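PDB 2PO3: 4-dehydrase from Streptomyces venezuelae, which probably acts as a pyridoxal-phosphate-dependent aminotransferase on a TDP-linked sugar in the biosynthesis of desosamine. Local coordinates for residues W148-A153 / G292-Q297; A271-H276 / R373-L378; E92-S97 / D129-A134; L82-A87 / H105-I110. One frame throughout, in Å; residues are numbered along the deposited sequence.

Interaction 1: residues W148-A153 / G292-Q297; sequences WGRPCA and GLNNHQ
The side-chain amide of N294 donates from ND2 to the backbone carbonyl of W148, with 2.7 Å between ND2 and W148 O and a nearly straight N-H...O angle of 164°. This case illustrates how one asparagine can tie two loops together while its own flip is fixed. W148 O lies in the amide plane of N294, and the other end of the group is occupied as well, since OD1 of N294 takes the backbone N-H of H296 at 2.8 Å from its N, closing an Asx turn. CG of N294 stands anti to the backbone N (chi1 -162°), which sends the amide across to the neighbouring loop. There ND2 comes within 3.2 Å of G149 C, and the lack of a side chain at G149 leaves the amide the room it needs. CG of R150 passes ND2 of N294 at 4.0 Å, the two side chains crossing at an angle, while the guanidinium of R150 reaches beyond, bonding to T123 O and H288, with one face toward the indole of W148. That indole stands about 8 Å from the bound cofactor-sugar adduct. A second Asx turn follows directly, Q297 N donating to N295 OD1. A valine at N294 is likely to leave W148 O and H296 N without their mates and the turn unfastened. The W148-A153 loop follows strand 139-145 and leads into helix 154-163, whereas G292-Q297 runs up to strand 299-303, and helix 246-276 packs against L293, H296 and Q297.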
loop_
_atom_site.group_PDB
_atom_site.type_symbol
_atom_site.label_atom_id
_atom_site.label_comp_id
_atom_site.label_asym_id
_atom_site.label_seq_id
_atom_site.Cartn_x
_atom_site.Cartn_y
_atom_site.Cartn_z
ATOM N N TRP A 148 13.746 18.658 -0.296
ATOM C CA TRP A 148 12.918 19.856 -0.169
ATOM C C TRP A 148 12.484 20.382 -1.543
ATOM O O TRP A 148 12.128 21.548 -1.737
ATOM C CB TRP A 148 13.574 20.994 0.648
ATOM C CG TRP A 148 14.077 20.538 1.979
ATOM C CD1 TRP A 148 13.468 19.695 2.884
ATOM C CD2 TRP A 148 15.332 20.867 2.518
ATOM N NE1 TRP A 148 14.260 19.509 3.982
ATOM C CE2 TRP A 148 15.425 20.216 3.773
ATOM C CE3 TRP A 148 16.378 21.649 2.045
ATOM C CZ2 TRP A 148 16.558 20.390 4.576
ATOM C CZ3 TRP A 148 17.490 21.812 2.847
ATOM C CH2 TRP A 148 17.590 21.173 4.081
ATOM N N GLY A 149 12.508 19.474 -2.513
ATOM C CA GLY A 149 12.127 19.822 -3.847
ATOM C C GLY A 149 13.291 20.346 -4.682
ATOM O O GLY A 149 13.084 20.581 -5.848
ATOM N N ARG A 150 14.502 20.540 -4.139
ATOM C CA ARG A 150 15.591 21.015 -4.980
ATOM C C ARG A 150 16.150 19.881 -5.813
ATOM O O ARG A 150 16.581 18.825 -5.322
ATOM C CB ARG A 150 16.724 21.753 -4.259
ATOM C CG ARG A 150 16.267 22.504 -3.018
ATOM C CD ARG A 150 17.382 22.606 -1.979
ATOM N NE ARG A 150 17.136 23.746 -1.109
ATOM C CZ ARG A 150 18.088 24.331 -0.398
ATOM N NH1 ARG A 150 19.336 23.895 -0.435
ATOM N NH2 ARG A 150 17.792 25.377 0.364
ATOM N N PRO A 151 16.170 20.099 -7.115
ATOM C CA PRO A 151 16.694 19.011 -7.910
ATOM C C PRO A 151 18.160 18.750 -7.721
ATOM O O PRO A 151 18.952 19.657 -7.532
ATOM C CB PRO A 151 16.352 19.325 -9.362
ATOM C CG PRO A 151 15.247 20.367 -9.297
ATOM C CD PRO A 151 15.453 21.094 -7.965
ATOM N N CYS A 152 18.527 17.496 -7.770
ATOM C CA CYS A 152 19.925 17.044 -7.709
ATOM C C CYS A 152 20.680 17.469 -8.968
ATOM O O CYS A 152 20.058 17.960 -9.921
ATOM C CB CYS A 152 19.982 15.516 -7.678
ATOM S SG CYS A 152 19.321 14.786 -6.138
ATOM N N ALA A 153 22.015 17.253 -8.926
ATOM C CA ALA A 153 22.951 17.521 -10.081
ATOM C C ALA A 153 22.911 16.271 -10.954
ATOM O O ALA A 153 23.886 15.494 -11.041
ATOM C CB ALA A 153 24.378 17.736 -9.575
ATOM N N GLY A 292 16.544 26.232 -8.396
ATOM C CA GLY A 292 15.583 25.998 -9.447
ATOM C C GLY A 292 14.233 26.222 -8.823
ATOM O O GLY A 292 14.124 26.406 -7.610
ATOM N N LEU A 293 13.224 26.216 -9.676
ATOM C CA LEU A 293 11.857 26.416 -9.274
ATOM C C LEU A 293 11.431 25.404 -8.221
ATOM O O LEU A 293 11.523 24.204 -8.454
ATOM C CB LEU A 293 11.009 26.377 -10.545
ATOM C CG LEU A 293 9.565 26.017 -10.336
ATOM C CD1 LEU A 293 8.744 27.278 -10.102
ATOM C CD2 LEU A 293 9.106 25.294 -11.597
ATOM N N ASN A 294 10.993 25.916 -7.061
ATOM C CA ASN A 294 10.572 25.102 -5.925
ATOM C C ASN A 294 9.089 25.239 -5.567
ATOM O O ASN A 294 8.480 26.294 -5.765
ATOM C CB ASN A 294 11.541 25.364 -4.751
ATOM C CG ASN A 294 11.482 24.281 -3.686
ATOM O OD1 ASN A 294 10.625 24.319 -2.777
ATOM N ND2 ASN A 294 12.415 23.332 -3.771
ATOM N N ASN A 295 8.458 24.172 -5.038
ATOM C CA ASN A 295 7.043 24.271 -4.693
ATOM C C ASN A 295 6.819 24.957 -3.351
ATOM O O ASN A 295 5.681 25.298 -3.001
ATOM C CB ASN A 295 6.308 22.918 -4.693
ATOM C CG ASN A 295 6.996 21.919 -3.765
ATOM O OD1 ASN A 295 7.474 22.254 -2.653
ATOM N ND2 ASN A 295 7.153 20.709 -4.278
ATOM N N HIS A 296 7.904 25.133 -2.588
ATOM C CA HIS A 296 7.805 25.773 -1.273
ATOM C C HIS A 296 6.931 25.081 -0.236
ATOM O O HIS A 296 6.425 25.706 0.729
ATOM C CB HIS A 296 7.577 27.292 -1.288
ATOM C CG HIS A 296 8.776 27.993 -1.822
ATOM N ND1 HIS A 296 9.923 28.103 -1.071
ATOM C CD2 HIS A 296 8.991 28.579 -3.030
ATOM C CE1 HIS A 296 10.823 28.744 -1.821
ATOM N NE2 HIS A 296 10.299 29.042 -3.010
ATOM N N GLN A 297 6.775 23.773 -0.434
ATOM C CA GLN A 297 5.991 22.937 0.476
ATOM C C GLN A 297 6.687 22.768 1.856
ATOM O O GLN A 297 6.078 22.374 2.868
ATOM C CB GLN A 297 5.598 21.581 -0.194
ATOM C CG GLN A 297 6.462 20.371 0.217
ATOM C CD GLN A 297 6.159 19.080 -0.549
ATOM O OE1 GLN A 297 5.123 18.433 -0.369
ATOM N NE2 GLN A 297 7.075 18.670 -1.415
#

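Interaction 2: residues A271-H276 / R373-L378; sequences AAYREH and RRVADL
H276 and A376 meet through their CB atoms at 3.3 Å, the place where the two helices press hardest on each other. Beside them Y273 brings the edge of its ring to V375, CE2 lying 3.7 Å from CG2 almost in the ring plane. The torsion of Y273, with CG beside the backbone N (chi1 -86°), swings the ring toward the second helix, and its OH goes on to bond the backbone O of P362, which fixes the far end of the phenol. In fold terms this is a helix-helix packing between the end of the long helix 246-276 and the helix 369-394 near the C-terminus of the chain: the short segments run in roughly the same direction, 35° apart, with axes 9.6 Å from each other. The packing relaxes on the other flank. Here the imidazole of H276 turns one face to R373, whose CG sits 4.2 Å from CE1, but the arginine is exposed, poorly ordered and bent away at its far end. Toward the ends of the segments a water spans the gap, giving hydrogen bonds to H276 O at 2.8 Å and, at 3.1 Å, to D377 OD1; the side chain of R380 also bonds H276 O.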
loop_
_atom_site.group_PDB
_atom_site.type_symbol
_atom_site.label_atom_id
_atom_site.label_comp_id
_atom_site.label_asym_id
_atom_site.label_seq_id
_atom_site.Cartn_x
_atom_site.Cartn_y
_atom_site.Cartn_z
ATOM N N ALA A 271 8.231 34.117 1.532
ATOM C CA ALA A 271 8.752 35.458 1.547
ATOM C C ALA A 271 8.514 36.093 2.908
ATOM O O ALA A 271 9.380 36.805 3.428
ATOM C CB ALA A 271 8.194 36.259 0.385
ATOM N N ALA A 272 7.333 35.808 3.464
ATOM C CA ALA A 272 6.959 36.347 4.755
ATOM C C ALA A 272 7.923 35.941 5.826
ATOM O O ALA A 272 8.325 36.744 6.661
ATOM C CB ALA A 272 5.560 35.923 5.170
ATOM N N TYR A 273 8.284 34.667 5.810
ATOM C CA TYR A 273 9.210 34.222 6.822
ATOM C C TYR A 273 10.534 34.896 6.583
ATOM O O TYR A 273 11.183 35.343 7.517
ATOM C CB TYR A 273 9.461 32.701 6.771
ATOM C CG TYR A 273 8.482 31.808 7.536
ATOM C CD1 TYR A 273 7.587 30.978 6.852
ATOM C CD2 TYR A 273 8.478 31.767 8.931
ATOM C CE1 TYR A 273 6.700 30.130 7.523
ATOM C CE2 TYR A 273 7.595 30.942 9.627
ATOM C CZ TYR A 273 6.713 30.113 8.920
ATOM O OH TYR A 273 5.838 29.278 9.595
ATOM N N ARG A 274 10.948 34.959 5.322
ATOM C CA ARG A 274 12.247 35.574 5.029
ATOM C C ARG A 274 12.343 36.950 5.615
ATOM O O ARG A 274 13.306 37.350 6.285
ATOM C CB ARG A 274 12.520 35.668 3.540
ATOM C CG ARG A 274 13.986 35.492 3.166
ATOM C CD ARG A 274 14.225 35.629 1.665
ATOM N NE ARG A 274 13.205 36.458 0.997
ATOM C CZ ARG A 274 12.427 36.045 -0.033
ATOM N NH1 ARG A 274 11.505 36.829 -0.622
ATOM N NH2 ARG A 274 12.594 34.797 -0.481
ATOM N N GLU A 275 11.296 37.692 5.352
ATOM C CA GLU A 275 11.254 39.037 5.856
ATOM C C GLU A 275 11.173 39.102 7.383
ATOM O O GLU A 275 11.858 39.904 8.010
ATOM C CB GLU A 275 10.159 39.862 5.151
ATOM C CG GLU A 275 8.757 39.454 5.619
ATOM C CD GLU A 275 7.772 40.587 5.567
ATOM O OE1 GLU A 275 8.018 41.699 6.001
ATOM O OE2 GLU A 275 6.631 40.251 4.992
ATOM N N HIS A 276 10.348 38.273 8.005
ATOM C CA HIS A 276 10.263 38.315 9.455
ATOM C C HIS A 276 11.472 37.793 10.206
ATOM O O HIS A 276 11.545 37.954 11.425
ATOM C CB HIS A 276 9.050 37.576 10.016
ATOM C CG HIS A 276 7.851 38.317 9.608
ATOM N ND1 HIS A 276 7.736 39.664 9.907
ATOM C CD2 HIS A 276 6.765 37.914 8.912
ATOM C CE1 HIS A 276 6.586 40.061 9.401
ATOM N NE2 HIS A 276 5.980 39.036 8.802
ATOM N N ARG A 373 4.157 35.595 11.767
ATOM C CA ARG A 373 4.731 36.534 12.700
ATOM C C ARG A 373 4.853 35.889 14.071
ATOM O O ARG A 373 5.812 35.988 14.829
ATOM C CB ARG A 373 3.708 37.662 12.819
ATOM C CG ARG A 373 4.263 39.071 12.712
ATOM C CD ARG A 373 3.242 40.134 13.119
ATOM N NE ARG A 373 3.144 40.283 14.575
ATOM C CZ ARG A 373 2.151 39.805 15.344
ATOM N NH1 ARG A 373 1.107 39.135 14.836
ATOM N NH2 ARG A 373 2.208 40.016 16.660
ATOM N N ARG A 374 3.806 35.225 14.446
ATOM C CA ARG A 374 3.856 34.602 15.746
ATOM C C ARG A 374 5.045 33.643 15.825
ATOM O O ARG A 374 5.757 33.603 16.821
ATOM C CB ARG A 374 2.514 33.934 16.027
ATOM C CG ARG A 374 2.582 32.692 16.909
ATOM C CD ARG A 374 1.262 31.927 16.977
ATOM N NE ARG A 374 1.303 30.818 17.928
ATOM C CZ ARG A 374 0.365 29.893 18.042
ATOM N NH1 ARG A 374 -0.721 29.914 17.274
ATOM N NH2 ARG A 374 0.528 28.921 18.944
ATOM N N VAL A 375 5.257 32.852 14.768
ATOM C CA VAL A 375 6.374 31.920 14.789
ATOM C C VAL A 375 7.712 32.603 14.654
ATOM O O VAL A 375 8.640 32.326 15.402
ATOM C CB VAL A 375 6.200 30.620 13.991
ATOM C CG1 VAL A 375 4.849 30.496 13.292
ATOM C CG2 VAL A 375 7.403 30.082 13.193
ATOM N N ALA A 376 7.811 33.527 13.715
ATOM C CA ALA A 376 9.056 34.250 13.521
ATOM C C ALA A 376 9.502 34.910 14.819
ATOM O O ALA A 376 10.655 34.831 15.174
ATOM C CB ALA A 376 8.880 35.331 12.471
ATOM N N ASP A 377 8.549 35.547 15.519
ATOM C CA ASP A 377 8.745 36.241 16.782
ATOM C C ASP A 377 9.295 35.339 17.852
ATOM O O ASP A 377 10.184 35.719 18.621
ATOM C CB ASP A 377 7.442 36.852 17.285
ATOM C CG ASP A 377 7.154 38.160 16.618
ATOM O OD1 ASP A 377 7.914 38.692 15.808
ATOM O OD2 ASP A 377 5.990 38.637 17.013
ATOM N N LEU A 378 8.731 34.140 17.877
ATOM C CA LEU A 378 9.137 33.099 18.791
ATOM C C LEU A 378 10.562 32.653 18.407
ATOM O O LEU A 378 11.443 32.451 19.241
ATOM C CB LEU A 378 8.151 31.929 18.668
ATOM C CG LEU A 378 7.356 31.609 19.932
ATOM C CD1 LEU A 378 6.571 30.293 19.775
ATOM C CD2 LEU A 378 8.311 31.492 21.114
HETATM O O HOH W 1 9.661 38.878 13.275
#

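Interaction 3: residues E92-S97 / D129-A134; sequences EVIMPS and DQVAAA
I94, on the parallel strand 92-96, faces a short, weakly bonded helical turn, and its CA comes within 7.2 Å of that of A134, a gap that the isoleucine side chain spans, with no direct hydrogen bond across. It does so with a single methyl. Its CG1 branch sits beside the backbone N and runs on extended (chi2 172°), so that CD1 projects from the sheet and rests mainly against A134, with V131 to one side. CD1 lies 3.8 Å from A134 CB and 3.7 Å from A134 C, and more loosely approaches V131 CG1 at 4.2 Å. This is a sheet face covered by a connecting segment: residues 129-134 belong to the link from edge strand 113-117 to strand 139-145, and strand 92-96 lies between those two in the mixed seven-stranded sheet, whose 1-7-6-5-4-2-3 order is that of fold-type I aminotransferases. M95, next along the strand, points the other way, to helix 102-109. At the start of the strand the contact turns polar. A water donates to OE1 of E92 and, at 3.1 Å, to A134 O, joining strand to turn. The carboxylate of E92 is also gripped by T136 through OE1 and by a salt bridge from R138 to OE2.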
loop_
_atom_site.group_PDB
_atom_site.type_symbol
_atom_site.label_atom_id
_atom_site.label_comp_id
_atom_site.label_asym_id
_atom_site.label_seq_id
_atom_site.Cartn_x
_atom_site.Cartn_y
_atom_site.Cartn_z
ATOM N N GLU A 92 23.772 -3.401 -3.900
ATOM C CA GLU A 92 23.888 -2.077 -3.353
ATOM C C GLU A 92 23.348 -0.962 -4.174
ATOM O O GLU A 92 23.471 -0.964 -5.407
ATOM C CB GLU A 92 25.399 -1.794 -3.126
ATOM C CG GLU A 92 25.992 -2.693 -2.024
ATOM C CD GLU A 92 27.477 -2.543 -1.836
ATOM O OE1 GLU A 92 28.158 -1.690 -2.377
ATOM O OE2 GLU A 92 27.941 -3.455 -1.025
ATOM N N VAL A 93 22.797 -0.007 -3.421
ATOM C CA VAL A 93 22.237 1.205 -3.993
ATOM C C VAL A 93 22.787 2.438 -3.288
ATOM O O VAL A 93 22.642 2.651 -2.081
ATOM C CB VAL A 93 20.721 1.227 -4.097
ATOM C CG1 VAL A 93 20.287 2.555 -4.737
ATOM C CG2 VAL A 93 20.231 0.027 -4.910
ATOM N N ILE A 94 23.453 3.248 -4.070
ATOM C CA ILE A 94 24.031 4.416 -3.504
ATOM C C ILE A 94 23.011 5.531 -3.403
ATOM O O ILE A 94 22.337 5.852 -4.373
ATOM C CB ILE A 94 25.218 4.844 -4.346
ATOM C CG1 ILE A 94 26.349 3.819 -4.184
ATOM C CG2 ILE A 94 25.652 6.264 -3.923
ATOM C CD1 ILE A 94 27.546 4.027 -5.134
ATOM N N MET A 95 22.954 6.124 -2.221
ATOM C CA MET A 95 22.017 7.191 -1.950
ATOM C C MET A 95 22.435 8.114 -0.786
ATOM O O MET A 95 23.260 7.778 0.084
ATOM C CB MET A 95 20.651 6.516 -1.617
ATOM C CG MET A 95 20.685 5.700 -0.304
ATOM S SD MET A 95 19.097 4.935 0.226
ATOM C CE MET A 95 18.805 3.787 -1.121
ATOM N N PRO A 96 21.831 9.304 -0.710
ATOM C CA PRO A 96 22.200 10.145 0.414
ATOM C C PRO A 96 21.668 9.569 1.749
ATOM O O PRO A 96 20.762 8.728 1.843
ATOM C CB PRO A 96 21.582 11.531 0.148
ATOM C CG PRO A 96 20.445 11.292 -0.840
ATOM C CD PRO A 96 20.705 9.928 -1.475
ATOM N N SER A 97 22.271 10.013 2.818
ATOM C CA SER A 97 21.854 9.604 4.133
ATOM C C SER A 97 20.960 10.755 4.595
ATOM O O SER A 97 20.158 10.681 5.516
ATOM C CB SER A 97 23.099 9.483 4.996
ATOM O OG SER A 97 22.717 9.653 6.351
ATOM N N ASP A 129 30.482 13.892 -6.833
ATOM C CA ASP A 129 31.893 13.645 -6.650
ATOM C C ASP A 129 32.176 12.724 -5.505
ATOM O O ASP A 129 33.322 12.414 -5.247
ATOM C CB ASP A 129 32.768 14.909 -6.571
ATOM C CG ASP A 129 32.619 15.728 -7.816
ATOM O OD1 ASP A 129 32.230 15.244 -8.869
ATOM O OD2 ASP A 129 32.834 17.016 -7.628
ATOM N N GLN A 130 31.156 12.296 -4.805
ATOM C CA GLN A 130 31.421 11.402 -3.691
ATOM C C GLN A 130 30.907 10.054 -4.044
ATOM O O GLN A 130 31.038 9.081 -3.319
ATOM C CB GLN A 130 30.600 11.824 -2.455
ATOM C CG GLN A 130 30.947 13.247 -1.982
ATOM C CD GLN A 130 32.360 13.223 -1.446
ATOM O OE1 GLN A 130 32.664 12.425 -0.539
ATOM N NE2 GLN A 130 33.227 14.029 -2.064
ATOM N N VAL A 131 30.281 10.026 -5.184
ATOM C CA VAL A 131 29.693 8.783 -5.567
ATOM C C VAL A 131 30.690 7.716 -5.954
ATOM O O VAL A 131 30.742 6.641 -5.352
ATOM C CB VAL A 131 28.597 9.015 -6.606
ATOM C CG1 VAL A 131 28.156 7.687 -7.172
ATOM C CG2 VAL A 131 27.367 9.689 -6.004
ATOM N N ALA A 132 31.473 8.011 -6.980
ATOM C CA ALA A 132 32.444 7.039 -7.454
ATOM C C ALA A 132 33.155 6.283 -6.351
ATOM O O ALA A 132 33.313 5.076 -6.397
ATOM C CB ALA A 132 33.448 7.676 -8.380
ATOM N N ALA A 133 33.596 6.983 -5.330
ATOM C CA ALA A 133 34.296 6.313 -4.252
ATOM C C ALA A 133 33.466 5.301 -3.504
ATOM O O ALA A 133 34.017 4.460 -2.823
ATOM C CB ALA A 133 34.793 7.362 -3.265
ATOM N N ALA A 134 32.145 5.403 -3.595
ATOM C CA ALA A 134 31.253 4.488 -2.892
ATOM C C ALA A 134 30.900 3.237 -3.706
ATOM O O ALA A 134 30.499 2.210 -3.141
ATOM C CB ALA A 134 29.987 5.220 -2.427
HETATM O O HOH W 2 27.852 0.588 -3.411
#

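Interaction 4: residues L82-A87 / H105-I110; sequences LLAHAA and HALRWI
Torsions place the methyl of I110 over the ring of H85: its CG1 lies between the backbone N and the carbonyl carbon (chi1 51°), and the branch then extends to CD1, while H85 swings its imidazole across from the facing helix. The result is a CH-pi contact over the face, the methyl set somewhat toward the rim, with CD1 of I110 standing 4.0 Å from the centroid of the H85 ring and 14° off the normal. CB of I110 touches the ring's rim as well, 3.7 Å from NE2. The preceding residue, A84, completes the apolar patch, its CB meeting I110 CD1 at 3.9 Å and, at the same distance, L107 CD2. The imidazole is also a subunit contact, for its NE2 bonds W109 O of the second subunit, and that tryptophan's indole meets the ring edge-to-face. A serine in place of H85 would probably leave that carbonyl of the second subunit without its mate and I110 CD1 without the ring beneath it. Helices 76-87 and 102-109, which flank strand 92-96 in the chain, are thus joined next to the dimer interface; L82, L83 and A86 pack the first of them against helix 215-225, and L83 also reaches strand 167-171.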
loop_
_atom_site.group_PDB
_atom_site.type_symbol
_atom_site.label_atom_id
_atom_site.label_comp_id
_atom_site.label_asym_id
_atom_site.label_seq_id
_atom_site.Cartn_x
_atom_site.Cartn_y
_atom_site.Cartn_z
ATOM N N LEU A 82 8.618 -1.032 -6.343
ATOM C CA LEU A 82 8.295 -1.526 -7.686
ATOM C C LEU A 82 9.384 -1.174 -8.685
ATOM O O LEU A 82 9.720 -1.953 -9.557
ATOM C CB LEU A 82 6.972 -1.027 -8.322
ATOM C CG LEU A 82 5.733 -1.110 -7.455
ATOM C CD1 LEU A 82 4.713 -0.098 -7.963
ATOM C CD2 LEU A 82 5.088 -2.489 -7.607
ATOM N N LEU A 83 9.892 0.038 -8.576
ATOM C CA LEU A 83 10.915 0.501 -9.493
ATOM C C LEU A 83 12.120 -0.399 -9.429
ATOM O O LEU A 83 12.589 -0.912 -10.437
ATOM C CB LEU A 83 11.240 1.955 -9.125
ATOM C CG LEU A 83 12.337 2.527 -9.996
ATOM C CD1 LEU A 83 12.041 2.269 -11.477
ATOM C CD2 LEU A 83 12.404 4.015 -9.741
ATOM N N ALA A 84 12.586 -0.596 -8.199
ATOM C CA ALA A 84 13.711 -1.462 -7.972
ATOM C C ALA A 84 13.462 -2.804 -8.605
ATOM O O ALA A 84 14.242 -3.185 -9.476
ATOM C CB ALA A 84 14.051 -1.642 -6.502
ATOM N N HIS A 85 12.395 -3.505 -8.177
ATOM C CA HIS A 85 12.064 -4.828 -8.713
ATOM C C HIS A 85 11.917 -4.846 -10.209
ATOM O O HIS A 85 12.469 -5.734 -10.841
ATOM C CB HIS A 85 10.875 -5.550 -8.060
ATOM C CG HIS A 85 11.213 -6.247 -6.775
ATOM N ND1 HIS A 85 12.402 -6.939 -6.589
ATOM C CD2 HIS A 85 10.477 -6.347 -5.620
ATOM C CE1 HIS A 85 12.340 -7.442 -5.347
ATOM N NE2 HIS A 85 11.192 -7.103 -4.725
ATOM N N ALA A 86 11.172 -3.883 -10.759
ATOM C CA ALA A 86 10.962 -3.788 -12.210
ATOM C C ALA A 86 12.275 -3.685 -12.996
ATOM O O ALA A 86 12.413 -4.217 -14.095
ATOM C CB ALA A 86 10.056 -2.596 -12.565
ATOM N N ALA A 87 13.241 -2.976 -12.410
ATOM C CA ALA A 87 14.542 -2.744 -13.009
ATOM C C ALA A 87 15.572 -3.832 -12.766
ATOM O O ALA A 87 16.674 -3.786 -13.321
ATOM C CB ALA A 87 15.073 -1.395 -12.566
ATOM N N HIS A 105 14.937 2.450 3.693
ATOM C CA HIS A 105 14.031 1.409 4.128
ATOM C C HIS A 105 13.216 0.783 3.020
ATOM O O HIS A 105 12.957 -0.406 3.044
ATOM C CB HIS A 105 13.071 1.889 5.218
ATOM C CG HIS A 105 13.743 2.035 6.537
ATOM N ND1 HIS A 105 15.106 1.807 6.662
ATOM C CD2 HIS A 105 13.227 2.386 7.768
ATOM C CE1 HIS A 105 15.404 2.022 7.954
ATOM N NE2 HIS A 105 14.293 2.373 8.638
ATOM N N ALA A 106 12.791 1.577 2.056
ATOM C CA ALA A 106 11.974 1.004 0.990
ATOM C C ALA A 106 12.707 -0.127 0.303
ATOM O O ALA A 106 12.138 -1.175 -0.056
ATOM C CB ALA A 106 11.633 2.073 -0.040
ATOM N N LEU A 107 14.008 0.106 0.129
ATOM C CA LEU A 107 14.818 -0.893 -0.560
ATOM C C LEU A 107 15.286 -2.011 0.314
ATOM O O LEU A 107 15.388 -3.128 -0.151
ATOM C CB LEU A 107 15.996 -0.275 -1.313
ATOM C CG LEU A 107 15.499 0.816 -2.248
ATOM C CD1 LEU A 107 16.689 1.287 -3.051
ATOM C CD2 LEU A 107 14.355 0.295 -3.143
ATOM N N ARG A 108 15.562 -1.678 1.562
ATOM C CA ARG A 108 16.005 -2.644 2.543
ATOM C C ARG A 108 14.922 -3.701 2.797
ATOM O O ARG A 108 15.187 -4.874 3.063
ATOM C CB ARG A 108 16.378 -1.924 3.844
ATOM C CG ARG A 108 16.592 -2.865 5.027
ATOM C CD ARG A 108 18.037 -3.372 5.059
ATOM N NE ARG A 108 18.429 -4.224 3.919
ATOM C CZ ARG A 108 18.146 -5.523 3.884
ATOM N NH1 ARG A 108 17.465 -6.098 4.887
ATOM N NH2 ARG A 108 18.526 -6.253 2.828
ATOM N N TRP A 109 13.682 -3.241 2.721
ATOM C CA TRP A 109 12.475 -4.049 2.932
ATOM C C TRP A 109 12.387 -5.190 1.946
ATOM O O TRP A 109 11.937 -6.287 2.296
ATOM C CB TRP A 109 11.250 -3.142 2.718
ATOM C CG TRP A 109 9.977 -3.782 3.127
ATOM C CD1 TRP A 109 9.013 -4.227 2.288
ATOM C CD2 TRP A 109 9.512 -4.032 4.473
ATOM N NE1 TRP A 109 7.964 -4.751 3.031
ATOM C CE2 TRP A 109 8.247 -4.664 4.370
ATOM C CE3 TRP A 109 10.053 -3.843 5.753
ATOM C CZ2 TRP A 109 7.509 -5.050 5.506
ATOM C CZ3 TRP A 109 9.335 -4.235 6.873
ATOM C CH2 TRP A 109 8.065 -4.819 6.749
ATOM N N ILE A 110 12.836 -4.914 0.704
ATOM C CA ILE A 110 12.819 -5.924 -0.350
ATOM C C ILE A 110 14.173 -6.575 -0.549
ATOM O O ILE A 110 14.426 -7.120 -1.611
ATOM C CB ILE A 110 12.303 -5.398 -1.663
ATOM C CG1 ILE A 110 13.046 -4.125 -2.043
ATOM C CG2 ILE A 110 10.810 -5.108 -1.553
ATOM C CD1 ILE A 110 12.897 -3.813 -3.530
#

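The four contacts illustrate how one chain knits sheet, covering elements and a helix pair together. Interactions 3 and 4 alternate along the chain, close first and share the run helix 76-87, strand 92-96, helix 102-109; with centres about 17 Å apart, they touch where M95 CE meets L107 CD1 at 3.8 Å. Interactions 1 and 2 follow, also alternating; the centre of interaction 1 is about 21 Å from those of interactions 2 and 3. Interactions 2 and 4, centres about 41 Å apart, lie on opposite sides of the chain's centre. Interactions 3 and 4 thus tie helices and a connecting turn to the sheet, the latter beside the dimer interface, while interaction 1 joins two loops near the adduct.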